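Local coordinates for protein DspB (Aggregatibacter actinomycetemcomitans, PDB 1YHT) that hydrolyses terminal N-acetylhexosamine residues as a family 20 glycoside hydrolase and releases biofilms, probably by cutting their N-acetylglucosamine polymer, at residues F49-F54 with R214-G219; E166-F171 with Q176-G181; L115-H120 with I196-K201; T235-D240 with Y276-P281. All blocks are in the same frame, centred on the assembly; numbering follows the deposited sequence.

In the fold
A single (βα)8 barrel is tied together differently at its centre, its outer layer and its mouth. Contact 1 has its centre about 3 Å from the centre of the chain and spans the barrel interior between strands 49-53 and 212-216, with aromatic rings that share one carboxylate, Glu114. Contact 2 and contact 3 lie on the outside of the strands, against helices 154-171 and 192-208: the first is wholly apolar, the second one short hydroxyl bond. Contact 4, partly buried, sits in the mouth beside an acetic acid molecule. Contacts 1, 2 and 4 are linked through His179, which stacks on His51 and bonds Thr235. Contacts 2 and 3 meet where strands 110-117 and 177-181 pair.

Contact 1. Residues F49-F54 with R214-G219; sequences FLHLHF and RMWNDG
Glu114 OE1 is gripped by two imidazoles, NE2 of His51 and ND1 of His53, while OE2 of the same carboxylate takes NE1 of Trp216; His51 and Trp216, which touch each other, thus share one acid from strand 110-117. Their own meeting is oblique: His51 CE1 comes to 3.8 Å from Trp216 CZ2, and the imidazole and the indole six-membered ring are inclined by 37°. His51 holds CG anti to its backbone nitrogen (chi1 170°), which carries the imidazole inward, where Tyr272 OH bonds ND1 and His179 stacks on the ring. With both nitrogens bonded, the imidazole has little freedom to flip.

One layer deeper, Arg214 NH1 lies over one face of the Phe49 ring, 4.3 Å from Phe49 CE2. Arginine CZ is 5.7 Å from the ring centroid, so any cation-pi attraction is weak at most; the salt bridge from NE to Glu233 probably does more to fix the arginine. Strands 49-53 and 212-216 are not neighbours in the sheet. Side chains of non-adjacent parallel strands meeting in layers across the middle are characteristic of a TIM-barrel interior.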
# COMPACT_ATOMS: atom_id res chain seq x y z
N PHE A 49 13.02 1.79 1.74
CA PHE A 49 11.97 0.83 1.44
C PHE A 49 11.20 1.10 0.17
O PHE A 49 11.07 2.24 -0.31
CB PHE A 49 11.03 0.60 2.65
CG PHE A 49 10.04 1.70 2.92
CD1 PHE A 49 8.85 1.75 2.21
CD2 PHE A 49 10.25 2.62 3.93
CE1 PHE A 49 7.87 2.69 2.49
CE2 PHE A 49 9.28 3.60 4.25
CZ PHE A 49 8.11 3.68 3.51
N LEU A 50 10.69 -0.01 -0.35
CA LEU A 50 9.71 -0.03 -1.46
C LEU A 50 8.48 -0.84 -0.97
O LEU A 50 8.57 -2.06 -0.77
CB LEU A 50 10.34 -0.68 -2.70
CG LEU A 50 9.38 -0.88 -3.91
CD1 LEU A 50 8.76 0.40 -4.36
CD2 LEU A 50 10.19 -1.45 -5.08
N HIS A 51 7.40 -0.11 -0.72
CA HIS A 51 6.08 -0.63 -0.36
C HIS A 51 5.34 -0.96 -1.65
O HIS A 51 4.94 -0.08 -2.45
CB HIS A 51 5.43 0.45 0.55
CG HIS A 51 3.97 0.26 0.88
ND1 HIS A 51 3.28 1.21 1.62
CD2 HIS A 51 3.06 -0.69 0.55
CE1 HIS A 51 2.01 0.84 1.72
NE2 HIS A 51 1.84 -0.30 1.06
N LEU A 52 5.18 -2.26 -1.87
CA LEU A 52 4.65 -2.79 -3.12
C LEU A 52 3.19 -3.10 -3.00
O LEU A 52 2.81 -4.15 -2.43
CB LEU A 52 5.39 -4.04 -3.56
CG LEU A 52 5.27 -4.36 -5.05
CD1 LEU A 52 5.98 -3.28 -5.92
CD2 LEU A 52 5.83 -5.74 -5.38
N HIS A 53 2.38 -2.20 -3.56
CA HIS A 53 0.91 -2.33 -3.56
C HIS A 53 0.52 -3.08 -4.83
O HIS A 53 0.18 -2.46 -5.83
CB HIS A 53 0.27 -0.93 -3.48
CG HIS A 53 -1.22 -0.94 -3.29
ND1 HIS A 53 -1.81 -0.84 -2.04
CD2 HIS A 53 -2.23 -1.01 -4.18
CE1 HIS A 53 -3.13 -0.87 -2.19
NE2 HIS A 53 -3.41 -0.97 -3.48
N PHE A 54 0.58 -4.42 -4.76
CA PHE A 54 0.41 -5.33 -5.93
C PHE A 54 -0.99 -5.94 -6.06
O PHE A 54 -1.26 -6.64 -7.03
CB PHE A 54 1.46 -6.48 -5.93
CG PHE A 54 1.38 -7.39 -4.73
CD1 PHE A 54 0.48 -8.45 -4.70
CD2 PHE A 54 2.19 -7.18 -3.65
CE1 PHE A 54 0.39 -9.24 -3.59
CE2 PHE A 54 2.09 -7.99 -2.55
CZ PHE A 54 1.20 -9.02 -2.53
N ARG A 214 2.42 -3.33 9.03
CA ARG A 214 2.05 -1.99 8.60
C ARG A 214 0.57 -1.98 8.22
O ARG A 214 -0.01 -2.98 7.74
CB ARG A 214 2.95 -1.49 7.45
CG ARG A 214 4.37 -1.24 7.88
CD ARG A 214 4.71 0.26 8.07
NE ARG A 214 6.01 0.41 8.74
CZ ARG A 214 7.19 0.58 8.13
NH1 ARG A 214 7.29 0.73 6.81
NH2 ARG A 214 8.31 0.60 8.87
N MET A 215 -0.07 -0.84 8.48
CA MET A 215 -1.49 -0.68 8.24
C MET A 215 -1.89 0.76 7.97
O MET A 215 -1.36 1.66 8.59
CB MET A 215 -2.24 -1.19 9.49
CG MET A 215 -3.67 -1.36 9.25
SD MET A 215 -4.49 -2.00 10.77
CE MET A 215 -4.54 -0.49 11.68
N TRP A 216 -2.86 0.97 7.05
CA TRP A 216 -3.42 2.28 6.75
C TRP A 216 -4.18 2.80 8.01
O TRP A 216 -4.64 2.00 8.83
CB TRP A 216 -4.36 2.23 5.52
CG TRP A 216 -3.70 1.87 4.21
CD1 TRP A 216 -3.93 0.77 3.45
CD2 TRP A 216 -2.69 2.62 3.52
NE1 TRP A 216 -3.15 0.79 2.31
CE2 TRP A 216 -2.38 1.92 2.34
CE3 TRP A 216 -2.09 3.87 3.75
CZ2 TRP A 216 -1.45 2.39 1.40
CZ3 TRP A 216 -1.20 4.34 2.84
CH2 TRP A 216 -0.86 3.59 1.66
N ASN A 217 -4.29 4.12 8.17
CA ASN A 217 -4.93 4.66 9.42
C ASN A 217 -6.45 4.63 9.51
O ASN A 217 -6.99 4.99 10.52
CB ASN A 217 -4.46 6.08 9.71
CG ASN A 217 -4.92 7.06 8.68
OD1 ASN A 217 -4.40 7.08 7.57
ND2 ASN A 217 -5.94 7.86 9.02
N ASP A 218 -7.13 4.22 8.45
CA ASP A 218 -8.54 4.50 8.28
C ASP A 218 -9.42 3.96 9.44
O ASP A 218 -10.41 4.60 9.81
CB ASP A 218 -9.10 3.91 6.99
CG ASP A 218 -8.35 4.32 5.76
OD1 ASP A 218 -9.02 4.61 4.75
OD2 ASP A 218 -7.10 4.31 5.79
N GLY A 219 -9.04 2.80 9.97
CA GLY A 219 -9.82 2.12 10.99
C GLY A 219 -9.48 2.49 12.39
O GLY A 219 -9.99 1.91 13.32

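Contact 2. Residues E166-F171 with Q176-G181; sequences EVIDIF and QHFHIG
Phe178, early in strand 177-181, carries the whole contact, reaching outward from the barrel to Val167 and Ile168 of helix 154-171. Its CG is anti to the backbone nitrogen (chi1 -174°), which extends the ring straight toward the helix. Val167 CG1 comes to 3.6 Å from Phe178 CE1, and Ile168 CG1 packs 3.7 Å from Phe178 CD1. Both aliphatic chains run at roughly a right angle to the phenylalanine, and the Val167 methyl CG1 and the Ile168 methylene CG1 approach obliquely from opposite sides of the ring plane, near its CD1-CE1 border. Pro113 of strand 110-117 and Leu206 of helix 192-208 also touch this ring.

The next residue, His179, faces the other way, into the barrel. There its ND1 accepts the backbone N-H of Gly181 at 3.0 Å, the donor lying close to the imidazole plane, while NE2 is bonded to Thr235 OG1. Ile180 returns to the outer side and packs on helix 192-208. Gly181 then takes a positive phi of 72°, a turn of the chain that suits glycine.

With no hydrogen bond between the two segments, close apolar packing joins them, a contact that needs shape rather than a matched donor and acceptor.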
# COMPACT_ATOMS: atom_id res chain seq x y z
N GLU A 166 1.96 -17.42 1.70
CA GLU A 166 2.54 -17.49 0.37
C GLU A 166 3.31 -16.21 0.01
O GLU A 166 4.43 -16.26 -0.51
CB GLU A 166 1.43 -17.74 -0.63
CG GLU A 166 1.98 -17.89 -2.05
CD GLU A 166 0.91 -18.18 -3.07
OE1 GLU A 166 0.35 -17.20 -3.61
OE2 GLU A 166 0.67 -19.36 -3.35
N VAL A 167 2.69 -15.06 0.28
CA VAL A 167 3.33 -13.75 -0.00
C VAL A 167 4.61 -13.58 0.82
O VAL A 167 5.67 -13.18 0.31
CB VAL A 167 2.34 -12.61 0.20
CG1 VAL A 167 3.05 -11.27 0.16
CG2 VAL A 167 1.24 -12.65 -0.87
N ILE A 168 4.55 -13.98 2.08
CA ILE A 168 5.73 -14.00 2.94
C ILE A 168 6.84 -14.88 2.38
O ILE A 168 8.00 -14.46 2.29
CB ILE A 168 5.32 -14.43 4.38
CG1 ILE A 168 4.49 -13.35 4.99
CG2 ILE A 168 6.56 -14.70 5.27
CD1 ILE A 168 3.83 -13.70 6.27
N ASP A 169 6.48 -16.08 1.93
CA ASP A 169 7.45 -16.99 1.30
C ASP A 169 8.09 -16.41 0.02
O ASP A 169 9.30 -16.56 -0.21
CB ASP A 169 6.80 -18.31 0.93
CG ASP A 169 6.52 -19.19 2.14
OD1 ASP A 169 7.02 -18.90 3.23
OD2 ASP A 169 5.81 -20.18 1.97
N ILE A 170 7.29 -15.75 -0.79
CA ILE A 170 7.76 -15.09 -2.02
C ILE A 170 8.80 -13.98 -1.75
O ILE A 170 9.85 -13.97 -2.36
CB ILE A 170 6.58 -14.52 -2.81
CG1 ILE A 170 5.71 -15.63 -3.41
CG2 ILE A 170 7.04 -13.63 -3.97
CD1 ILE A 170 4.31 -15.08 -3.94
N PHE A 171 8.51 -13.07 -0.82
CA PHE A 171 9.42 -11.95 -0.52
C PHE A 171 10.59 -12.38 0.38
O PHE A 171 11.67 -11.78 0.33
CB PHE A 171 8.64 -10.75 0.05
CG PHE A 171 7.80 -10.08 -0.99
CD1 PHE A 171 8.30 -8.99 -1.71
CD2 PHE A 171 6.58 -10.61 -1.36
CE1 PHE A 171 7.57 -8.40 -2.74
CE2 PHE A 171 5.83 -10.04 -2.42
CZ PHE A 171 6.30 -8.95 -3.09
N GLN A 176 10.97 -7.06 6.21
CA GLN A 176 10.78 -7.11 7.67
C GLN A 176 9.42 -6.61 8.16
O GLN A 176 9.10 -6.73 9.38
CB GLN A 176 11.92 -6.33 8.35
CG GLN A 176 13.26 -7.06 8.17
CD GLN A 176 13.89 -6.82 6.83
OE1 GLN A 176 14.05 -5.67 6.41
NE2 GLN A 176 14.23 -7.88 6.14
N HIS A 177 8.62 -6.12 7.20
CA HIS A 177 7.30 -5.60 7.49
C HIS A 177 6.36 -6.12 6.43
O HIS A 177 6.75 -6.18 5.25
CB HIS A 177 7.27 -4.07 7.42
CG HIS A 177 8.22 -3.40 8.38
ND1 HIS A 177 9.56 -3.29 8.12
CD2 HIS A 177 8.01 -2.82 9.58
CE1 HIS A 177 10.15 -2.67 9.14
NE2 HIS A 177 9.23 -2.39 10.04
N PHE A 178 5.12 -6.36 6.81
CA PHE A 178 4.08 -6.77 5.86
C PHE A 178 2.91 -5.82 6.07
O PHE A 178 2.46 -5.62 7.20
CB PHE A 178 3.71 -8.23 6.17
CG PHE A 178 2.75 -8.87 5.22
CD1 PHE A 178 3.15 -9.94 4.41
CD2 PHE A 178 1.45 -8.49 5.19
CE1 PHE A 178 2.26 -10.59 3.56
CE2 PHE A 178 0.52 -9.12 4.33
CZ PHE A 178 0.95 -10.17 3.50
N HIS A 179 2.40 -5.27 4.96
CA HIS A 179 1.35 -4.28 5.03
C HIS A 179 0.01 -4.99 4.81
O HIS A 179 -0.22 -5.60 3.76
CB HIS A 179 1.62 -3.17 4.03
CG HIS A 179 0.88 -1.89 4.31
ND1 HIS A 179 -0.50 -1.83 4.35
CD2 HIS A 179 1.32 -0.64 4.56
CE1 HIS A 179 -0.87 -0.58 4.60
NE2 HIS A 179 0.21 0.17 4.69
N ILE A 180 -0.85 -4.90 5.83
CA ILE A 180 -2.16 -5.54 5.81
C ILE A 180 -3.32 -4.68 5.26
O ILE A 180 -4.51 -5.09 5.29
CB ILE A 180 -2.54 -6.13 7.22
CG1 ILE A 180 -2.78 -5.02 8.25
CG2 ILE A 180 -1.47 -7.17 7.65
CD1 ILE A 180 -3.35 -5.45 9.54
N GLY A 181 -2.98 -3.54 4.69
CA GLY A 181 -3.95 -2.68 4.10
C GLY A 181 -4.79 -1.99 5.14
O GLY A 181 -4.22 -1.29 6.03

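Contact 3. Residues L115-H120 with I196-K201; sequences LDSPNH and ITYANK
Ser117 and Tyr198 join two elements of the TIM barrel, the C-terminal end of strand 110-117 and helix 192-208, which belongs to the outer layer and connects strands 177-181 and 212-216.

The polar part is a single hydrogen bond. Tyr198 OH donates to Ser117 OG over 2.6 Å, a short distance for two hydroxyls. With CG anti to the backbone nitrogen (chi1 175°), the Tyr198 ring stretches from the helix toward the barrel, and its phenolic end is the part that reaches the strand. Ser117 brings OG between its backbone nitrogen and carbonyl carbon (chi1 86°), from where it meets the tyrosine at the ring edge and in the ring plane. An acceptor in that position lets the phenolic O-H stay coplanar with the ring, the arrangement a phenol prefers.

Van der Waals packing adds little between the segments themselves: Ser117 CB lies 3.5 Å from Tyr198 OH. Met160 of helix 154-171 touches the tyrosine as well, so its ring sits between two helices of the outer layer.

Backbone geometry shapes the serine side. The peptide bond between Ser117 and Pro118 is cis and turns the chain sharply as the strand ends; farther on, His120 bonds Asp56 and Glu184. At the ring edge, Tyr198 CE2 stands 3.4 Å from Ser117 OG.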
# COMPACT_ATOMS: atom_id res chain seq x y z
N LEU A 115 -0.87 -6.76 1.03
CA LEU A 115 -2.01 -7.57 0.65
C LEU A 115 -3.22 -6.89 1.29
O LEU A 115 -3.48 -7.07 2.45
CB LEU A 115 -1.82 -9.02 1.16
CG LEU A 115 -2.78 -10.07 0.62
CD1 LEU A 115 -2.54 -10.32 -0.85
CD2 LEU A 115 -2.67 -11.36 1.44
N ASP A 116 -3.91 -6.06 0.51
CA ASP A 116 -4.92 -5.19 1.05
C ASP A 116 -6.21 -6.00 1.33
O ASP A 116 -6.56 -6.94 0.61
CB ASP A 116 -5.19 -3.99 0.11
CG ASP A 116 -5.84 -2.82 0.81
OD1 ASP A 116 -6.35 -2.99 1.95
OD2 ASP A 116 -5.88 -1.72 0.17
N SER A 117 -6.84 -5.63 2.43
CA SER A 117 -8.11 -6.19 2.89
C SER A 117 -8.59 -5.30 4.03
O SER A 117 -7.80 -4.51 4.59
CB SER A 117 -7.98 -7.64 3.33
OG SER A 117 -7.56 -7.79 4.67
N PRO A 118 -9.90 -5.38 4.37
CA PRO A 118 -10.94 -6.23 3.79
C PRO A 118 -11.53 -5.77 2.47
O PRO A 118 -12.25 -6.56 1.85
CB PRO A 118 -12.06 -6.18 4.86
CG PRO A 118 -11.88 -4.96 5.55
CD PRO A 118 -10.41 -4.59 5.49
N ASN A 119 -11.29 -4.52 2.08
CA ASN A 119 -11.74 -4.00 0.78
C ASN A 119 -10.54 -4.09 -0.21
O ASN A 119 -9.55 -4.77 0.09
CB ASN A 119 -12.33 -2.59 0.99
CG ASN A 119 -13.49 -2.25 0.01
OD1 ASN A 119 -14.69 -2.08 0.41
ND2 ASN A 119 -13.15 -2.11 -1.27
N HIS A 120 -10.63 -3.41 -1.36
CA HIS A 120 -9.49 -3.30 -2.28
C HIS A 120 -8.89 -4.69 -2.60
O HIS A 120 -7.67 -4.88 -2.66
CB HIS A 120 -8.47 -2.31 -1.72
CG HIS A 120 -8.89 -0.87 -1.83
ND1 HIS A 120 -8.94 -0.21 -3.04
CD2 HIS A 120 -9.29 0.03 -0.90
CE1 HIS A 120 -9.37 1.03 -2.85
NE2 HIS A 120 -9.57 1.21 -1.55
N ILE A 196 -10.89 -4.37 14.64
CA ILE A 196 -9.83 -4.44 15.66
C ILE A 196 -9.40 -5.87 15.84
O ILE A 196 -8.19 -6.20 15.82
CB ILE A 196 -10.31 -3.92 17.02
CG1 ILE A 196 -10.80 -2.46 16.91
CG2 ILE A 196 -9.24 -4.09 18.10
CD1 ILE A 196 -9.93 -1.58 16.16
N THR A 197 -10.40 -6.73 16.00
CA THR A 197 -10.17 -8.14 16.20
C THR A 197 -9.42 -8.76 15.01
O THR A 197 -8.50 -9.56 15.17
CB THR A 197 -11.52 -8.87 16.43
OG1 THR A 197 -12.19 -8.24 17.53
CG2 THR A 197 -11.32 -10.32 16.70
N TYR A 198 -9.88 -8.42 13.81
CA TYR A 198 -9.33 -8.95 12.56
C TYR A 198 -7.87 -8.47 12.41
O TYR A 198 -6.98 -9.25 12.17
CB TYR A 198 -10.21 -8.44 11.41
CG TYR A 198 -9.75 -8.79 9.99
CD1 TYR A 198 -9.87 -10.10 9.49
CD2 TYR A 198 -9.21 -7.81 9.15
CE1 TYR A 198 -9.44 -10.42 8.20
CE2 TYR A 198 -8.76 -8.14 7.85
CZ TYR A 198 -8.88 -9.44 7.38
OH TYR A 198 -8.47 -9.78 6.10
N ALA A 199 -7.66 -7.17 12.55
CA ALA A 199 -6.32 -6.60 12.34
C ALA A 199 -5.36 -7.14 13.42
O ALA A 199 -4.22 -7.47 13.12
CB ALA A 199 -6.37 -5.09 12.36
N ASN A 200 -5.84 -7.27 14.65
CA ASN A 200 -5.00 -7.83 15.70
C ASN A 200 -4.61 -9.26 15.34
O ASN A 200 -3.45 -9.62 15.48
CB ASN A 200 -5.68 -7.74 17.08
CG ASN A 200 -5.54 -6.38 17.72
OD1 ASN A 200 -4.73 -5.56 17.29
ND2 ASN A 200 -6.32 -6.12 18.79
N LYS A 201 -5.55 -10.05 14.84
CA LYS A 201 -5.26 -11.47 14.53
C LYS A 201 -4.18 -11.60 13.45
O LYS A 201 -3.27 -12.45 13.52
CB LYS A 201 -6.52 -12.24 14.13
CG LYS A 201 -7.32 -12.72 15.34
CD LYS A 201 -8.64 -13.31 14.93
CE LYS A 201 -9.36 -13.96 16.12
NZ LYS A 201 -10.57 -14.71 15.66

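Contact 4. Residues T235-D240 with Y276-P281. With ACY (acetic acid), chain B.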
# COMPACT_ATOMS: atom_id res chain seq x y z
N THR A 235 0.69 3.66 8.48
CA THR A 235 0.90 4.51 7.30
C THR A 235 -0.27 5.49 7.17
O THR A 235 -1.35 5.13 6.70
CB THR A 235 1.15 3.64 5.99
OG1 THR A 235 0.06 2.74 5.72
CG2 THR A 235 2.36 2.83 6.18
N TYR A 236 -0.04 6.72 7.64
CA TYR A 236 -1.09 7.73 7.87
C TYR A 236 -1.24 8.66 6.69
O TYR A 236 -0.39 9.56 6.47
CB TYR A 236 -0.79 8.58 9.14
CG TYR A 236 -2.03 9.24 9.72
CD1 TYR A 236 -2.63 8.76 10.89
CD2 TYR A 236 -2.68 10.27 9.05
CE1 TYR A 236 -3.83 9.31 11.40
CE2 TYR A 236 -3.84 10.84 9.55
CZ TYR A 236 -4.41 10.38 10.75
OH TYR A 236 -5.61 10.95 11.25
N TRP A 237 -2.30 8.45 5.91
CA TRP A 237 -2.45 9.13 4.63
C TRP A 237 -3.43 10.31 4.60
O TRP A 237 -3.24 11.25 3.84
CB TRP A 237 -2.79 8.17 3.53
CG TRP A 237 -4.14 7.55 3.58
CD1 TRP A 237 -4.55 6.54 4.37
CD2 TRP A 237 -5.25 7.89 2.75
NE1 TRP A 237 -5.85 6.22 4.11
CE2 TRP A 237 -6.31 7.04 3.12
CE3 TRP A 237 -5.45 8.83 1.74
CZ2 TRP A 237 -7.55 7.08 2.50
CZ3 TRP A 237 -6.69 8.87 1.10
CH2 TRP A 237 -7.73 8.01 1.48
N SER A 238 -4.47 10.22 5.42
CA SER A 238 -5.47 11.28 5.51
C SER A 238 -6.28 11.14 6.81
O SER A 238 -6.62 10.02 7.22
CB SER A 238 -6.41 11.17 4.32
OG SER A 238 -7.31 12.25 4.29
N TYR A 239 -6.61 12.28 7.41
CA TYR A 239 -7.53 12.32 8.55
C TYR A 239 -8.93 11.87 8.18
O TYR A 239 -9.66 11.35 9.02
CB TYR A 239 -7.59 13.77 9.09
CG TYR A 239 -7.83 14.00 10.58
CD1 TYR A 239 -7.68 15.29 11.09
CD2 TYR A 239 -8.24 12.99 11.46
CE1 TYR A 239 -7.89 15.58 12.42
CE2 TYR A 239 -8.48 13.29 12.83
CZ TYR A 239 -8.31 14.61 13.28
OH TYR A 239 -8.49 14.96 14.59
N ASP A 240 -9.33 12.06 6.93
CA ASP A 240 -10.74 11.89 6.56
C ASP A 240 -11.01 11.18 5.25
O ASP A 240 -12.14 11.23 4.69
CB ASP A 240 -11.41 13.28 6.59
CG ASP A 240 -10.71 14.30 5.68
OD1 ASP A 240 -10.01 13.88 4.72
OD2 ASP A 240 -10.88 15.51 5.94
N TYR A 276 0.55 16.15 -0.31
CA TYR A 276 1.91 16.35 -0.85
C TYR A 276 2.58 15.08 -1.41
O TYR A 276 3.51 15.16 -2.22
CB TYR A 276 2.83 16.89 0.24
CG TYR A 276 2.58 18.33 0.55
CD1 TYR A 276 2.92 19.32 -0.39
CD2 TYR A 276 1.96 18.73 1.75
CE1 TYR A 276 2.69 20.64 -0.13
CE2 TYR A 276 1.75 20.09 2.02
CZ TYR A 276 2.11 21.03 1.07
OH TYR A 276 1.89 22.37 1.29
N LEU A 277 2.13 13.94 -0.91
CA LEU A 277 2.86 12.70 -1.09
C LEU A 277 2.15 11.66 -1.93
O LEU A 277 2.73 10.60 -2.15
CB LEU A 277 3.27 12.13 0.27
CG LEU A 277 4.02 13.08 1.21
CD1 LEU A 277 4.32 12.39 2.49
CD2 LEU A 277 5.31 13.65 0.64
N TYR A 278 0.95 11.94 -2.39
CA TYR A 278 0.29 11.10 -3.42
C TYR A 278 0.48 11.78 -4.76
O TYR A 278 0.31 12.99 -4.88
CB TYR A 278 -1.21 10.99 -3.20
CG TYR A 278 -1.65 9.96 -2.19
CD1 TYR A 278 -0.78 9.46 -1.21
CD2 TYR A 278 -2.97 9.51 -2.17
CE1 TYR A 278 -1.19 8.54 -0.30
CE2 TYR A 278 -3.39 8.62 -1.22
CZ TYR A 278 -2.51 8.11 -0.31
OH TYR A 278 -2.95 7.14 0.59
N ILE A 279 0.85 10.97 -5.76
CA ILE A 279 0.76 11.40 -7.15
C ILE A 279 -0.04 10.35 -7.91
O ILE A 279 0.15 9.13 -7.71
CB ILE A 279 2.18 11.75 -7.77
CG1 ILE A 279 2.01 12.31 -9.19
CG2 ILE A 279 3.09 10.53 -7.79
CD1 ILE A 279 3.21 13.15 -9.66
N VAL A 280 -0.91 10.81 -8.81
CA VAL A 280 -1.75 9.97 -9.64
C VAL A 280 -1.46 10.28 -11.12
O VAL A 280 -2.14 11.10 -11.77
CB VAL A 280 -3.28 10.13 -9.27
CG1 VAL A 280 -4.11 9.01 -9.87
CG2 VAL A 280 -3.47 10.14 -7.70
N PRO A 281 -0.42 9.65 -11.65
CA PRO A 281 -0.06 10.01 -13.01
C PRO A 281 -1.17 9.79 -14.03
O PRO A 281 -1.90 8.78 -14.03
CB PRO A 281 1.16 9.14 -13.30
CG PRO A 281 1.72 8.87 -11.94
CD PRO A 281 0.51 8.66 -11.10
C ACY B . -5.60 4.84 0.31
O ACY B . -5.34 5.99 -0.05
OXT ACY B . -6.66 4.23 -0.00
CH3 ACY B . -4.57 4.14 1.13
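The pocket at the mouth of the barrel, where Trp237 and Tyr278 meet around a bound acetic acid molecule, is consistent with the aromatic site that receives the N-acetyl group of the sugar in family 20 enzymes; the acetic acid itself probably came from the crystallisation liquor. Tyr278 OH donates to acetic acid O at 2.7 Å, with that oxygen at the edge of the phenol ring. The same oxygen lies 3.1 Å above one face of the Trp237 indole, while Ser238 CB lies against the opposite face, toward its rim.

Between the protein residues the meeting is tight: Tyr278 OH comes to 3.1 Å from Trp237 CB, and Trp237 CE3 to 3.6 Å from Tyr278 CE2. The two ring planes differ by only 6°, yet they are slid so far apart that they scarcely overlap. Indole NE1 is held by Asp218 OD2, which fixes the rotation of the tryptophan, and Trp330 meets Tyr278 edge-to-face.

Trp237 follows directly on strand 233-236, which pairs with strands 212-216 and 269-271. Tyr278 leaves the short helix 274-277 to begin strand 278-279, itself paired with strand 324-329, and Leu277 beside it packs on helix 339-358.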